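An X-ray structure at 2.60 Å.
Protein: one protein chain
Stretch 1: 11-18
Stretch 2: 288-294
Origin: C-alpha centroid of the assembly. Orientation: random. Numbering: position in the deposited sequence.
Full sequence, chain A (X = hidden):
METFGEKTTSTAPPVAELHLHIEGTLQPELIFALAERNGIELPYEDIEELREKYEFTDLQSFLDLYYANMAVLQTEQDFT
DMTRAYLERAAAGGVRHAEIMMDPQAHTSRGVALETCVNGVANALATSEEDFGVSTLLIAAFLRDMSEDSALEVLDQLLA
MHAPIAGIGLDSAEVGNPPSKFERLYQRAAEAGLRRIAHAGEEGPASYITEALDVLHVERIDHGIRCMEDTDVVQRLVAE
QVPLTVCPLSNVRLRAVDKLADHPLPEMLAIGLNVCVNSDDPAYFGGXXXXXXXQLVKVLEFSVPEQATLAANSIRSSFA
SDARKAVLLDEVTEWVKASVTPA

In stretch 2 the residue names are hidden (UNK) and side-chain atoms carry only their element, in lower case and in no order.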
# COMPACT_ATOMS: atom_id res chain seq x y z
N THR A 11 19.49 -10.97 3.95
CA THR A 11 18.83 -9.80 4.49
C THR A 11 18.09 -9.03 3.40
O THR A 11 18.41 -9.15 2.22
CB THR A 11 19.83 -8.86 5.18
OG1 THR A 11 20.70 -8.28 4.20
CG2 THR A 11 20.66 -9.62 6.21
N ALA A 12 17.11 -8.23 3.80
CA ALA A 12 16.35 -7.40 2.88
C ALA A 12 17.10 -6.10 2.67
O ALA A 12 17.88 -5.68 3.53
CB ALA A 12 14.96 -7.13 3.42
N PRO A 13 16.86 -5.44 1.52
CA PRO A 13 17.52 -4.18 1.17
C PRO A 13 16.83 -3.01 1.85
O PRO A 13 15.69 -3.16 2.29
CB PRO A 13 17.30 -4.07 -0.34
CG PRO A 13 16.59 -5.34 -0.77
CD PRO A 13 15.95 -5.89 0.46
N PRO A 14 17.50 -1.86 1.94
CA PRO A 14 16.85 -0.64 2.41
C PRO A 14 15.86 -0.19 1.34
O PRO A 14 16.29 0.07 0.22
CB PRO A 14 18.00 0.37 2.50
CG PRO A 14 19.25 -0.42 2.35
CD PRO A 14 18.90 -1.61 1.54
N VAL A 15 14.58 -0.11 1.67
CA VAL A 15 13.57 0.24 0.66
C VAL A 15 12.64 1.33 1.14
O VAL A 15 12.68 1.74 2.30
CB VAL A 15 12.69 -0.98 0.29
CG1 VAL A 15 13.53 -2.16 -0.16
CG2 VAL A 15 11.80 -1.36 1.47
N ALA A 16 11.79 1.78 0.23
CA ALA A 16 10.63 2.58 0.60
C ALA A 16 9.37 1.79 0.25
O ALA A 16 9.25 1.27 -0.85
CB ALA A 16 10.64 3.91 -0.13
N GLU A 17 8.44 1.69 1.20
CA GLU A 17 7.15 1.07 0.89
C GLU A 17 6.13 2.15 0.48
O GLU A 17 5.78 3.02 1.27
CB GLU A 17 6.64 0.23 2.06
CG GLU A 17 5.49 -0.70 1.68
CD GLU A 17 5.28 -1.84 2.68
OE1 GLU A 17 5.65 -1.69 3.86
OE2 GLU A 17 4.74 -2.89 2.27
N LEU A 18 5.68 2.07 -0.77
CA LEU A 18 4.80 3.08 -1.34
C LEU A 18 3.35 2.61 -1.43
O LEU A 18 2.44 3.41 -1.62
CB LEU A 18 5.30 3.48 -2.73
CG LEU A 18 6.74 3.96 -2.84
CD1 LEU A 18 7.06 4.34 -4.28
CD2 LEU A 18 7.00 5.13 -1.90
N UNK A 288 5.49 -9.04 5.27
CA UNK A 288 5.77 -7.63 5.03
C UNK A 288 6.67 -7.49 3.80
O UNK A 288 6.90 -8.47 3.08
c UNK A 288 3.54 -6.89 9.51
c UNK A 288 3.84 -5.74 8.81
c UNK A 288 5.08 -8.12 8.15
o UNK A 288 2.62 -6.83 10.54
c UNK A 288 5.40 -6.97 7.43
c UNK A 288 4.76 -5.78 7.78
c UNK A 288 6.38 -7.01 6.28
c UNK A 288 4.16 -8.09 9.18
N UNK A 289 7.17 -6.29 3.53
CA UNK A 289 7.96 -6.09 2.32
C UNK A 289 9.16 -7.05 2.28
O UNK A 289 9.41 -7.69 1.26
c UNK A 289 9.44 -4.27 3.24
c UNK A 289 9.02 -4.42 0.77
c UNK A 289 8.43 -4.63 2.16
N UNK A 290 9.87 -7.17 3.40
CA UNK A 290 11.04 -8.04 3.45
C UNK A 290 10.65 -9.49 3.20
O UNK A 290 11.44 -10.27 2.67
o UNK A 290 10.06 -7.57 6.40
c UNK A 290 10.95 -8.34 5.98
c UNK A 290 11.79 -7.90 4.78
o UNK A 290 11.20 -9.46 6.49
N UNK A 291 9.43 -9.86 3.57
CA UNK A 291 8.90 -11.18 3.27
C UNK A 291 8.63 -11.32 1.78
O UNK A 291 8.86 -12.38 1.20
c UNK A 291 7.63 -11.46 4.06
c UNK A 291 7.90 -11.68 5.54
o UNK A 291 7.22 -11.03 6.37
o UNK A 291 8.79 -12.50 5.87
N UNK A 292 8.13 -10.25 1.16
CA UNK A 292 7.92 -10.26 -0.28
C UNK A 292 9.24 -10.45 -1.01
O UNK A 292 9.32 -11.21 -1.97
c UNK A 292 7.23 -8.98 -0.76
o UNK A 292 4.94 -9.27 -1.43
n UNK A 292 5.31 -8.71 0.72
c UNK A 292 5.72 -9.00 -0.51
N UNK A 293 10.29 -9.77 -0.55
CA UNK A 293 11.60 -9.92 -1.15
C UNK A 293 12.12 -11.35 -0.97
O UNK A 293 12.57 -11.98 -1.93
c UNK A 293 11.83 -6.54 -0.68
c UNK A 293 12.60 -8.93 -0.55
c UNK A 293 12.57 -7.58 -1.22
c UNK A 293 12.53 -5.10 -2.45
c UNK A 293 13.28 -6.12 -2.98
c UNK A 293 11.81 -5.31 -1.29
c UNK A 293 13.30 -7.36 -2.37
N UNK A 294 12.05 -11.84 0.26
CA UNK A 294 12.49 -13.20 0.58
C UNK A 294 11.91 -14.22 -0.38
O UNK A 294 12.62 -15.11 -0.86
o UNK A 294 12.36 -16.43 4.27
c UNK A 294 12.10 -13.57 2.01
c UNK A 294 11.90 -15.42 3.70
c UNK A 294 12.54 -14.96 2.41
o UNK A 294 10.92 -14.77 4.15
O HOH W 1 6.31 -4.23 4.98

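Position 288 carries eight side-chain atoms: one carbon, then a ring of six carbons bearing a single oxygen, and they touch nothing on stretch 1. A hydroxylated six-membered ring is tyrosine, Tyr288. Its CA-to-CB bond runs sideways to stretch 1 and the side chain does not reach it, so the ring contributes no contact here. What matters is its backbone, because it sits at the N-cap position, right before the helix.

Position 289 has three carbons, one of them carrying the other two, and no polar atom; they pack on Val15 and lie near Glu17. Branching at the first carbon means valine, Val289. It points toward stretch 1, where its CG1 lies 4.1 Å from CG2 of Val15, and its CB lies 4.1 Å from OE2 of Glu17. Its backbone nitrogen is put to use as well: at the first turn of a helix this N-H has no carbonyl four residues back within the helix, and a water accepts from Val289 N at 2.7 Å while donating to Glu17 OE1 at 2.9 Å. One ordered water thus ties the start of the helix to the strand.

Position 290 shows two carbons, the second carrying two oxygens, and its CB meets CB of Ala12 at 3.5 Å, the closest approach between the stretches. A short carboxylate is aspartate, Asp290. The bond to CB runs sideways and the end of the side chain leads away, with both oxygens hydrogen-bonded elsewhere in the structure. The polar residue therefore offers stretch 1 its methylene rather than its charge.

Position 291 repeats that atom count, two carbons and two oxygens on the second, touches nothing on stretch 1, and is again aspartate, Asp291. It points away from stretch 1 and works locally: Tyr288 N donates to Asp291 OD2 at 2.9 Å, satisfying an N-H at the helix start.

Position 292 has two carbons, the second with one oxygen and one nitrogen, all out of reach of stretch 1. This amide is asparagine, Asn292. Its ND2 donates to Tyr288 O at 2.9 Å, and its backbone N donates to the same Tyr288 O, also at 2.9 Å.

Position 293 holds one carbon and then a ring of six carbons without a hydroxyl, with Pro13 over one face and Val15 oblique to it. It is phenylalanine, Phe293. Pro13 CD lies 4.1 Å from the centroid of the Phe293 ring and 10° off the normal, a CH-pi contact, and Val15 CG1 lies 3.8 Å from Phe293 CE1.

Position 294 has three carbons, the third carrying two oxygens, and touches nothing on stretch 1: glutamate, Glu294. It is exposed, and its end leads away.

The contact is small, 288 Å² in all, and has no direct hydrogen bond between the stretches. Val289 and Phe293, one helical turn apart, both point toward stretch 1 and share Val15. Around that apolar centre, Ala12 meets Asp290 through their CB atoms, Pro13 covers a ring face, and the water supplies the polar link.

Stretch 2 (288-294) YVDDNFE
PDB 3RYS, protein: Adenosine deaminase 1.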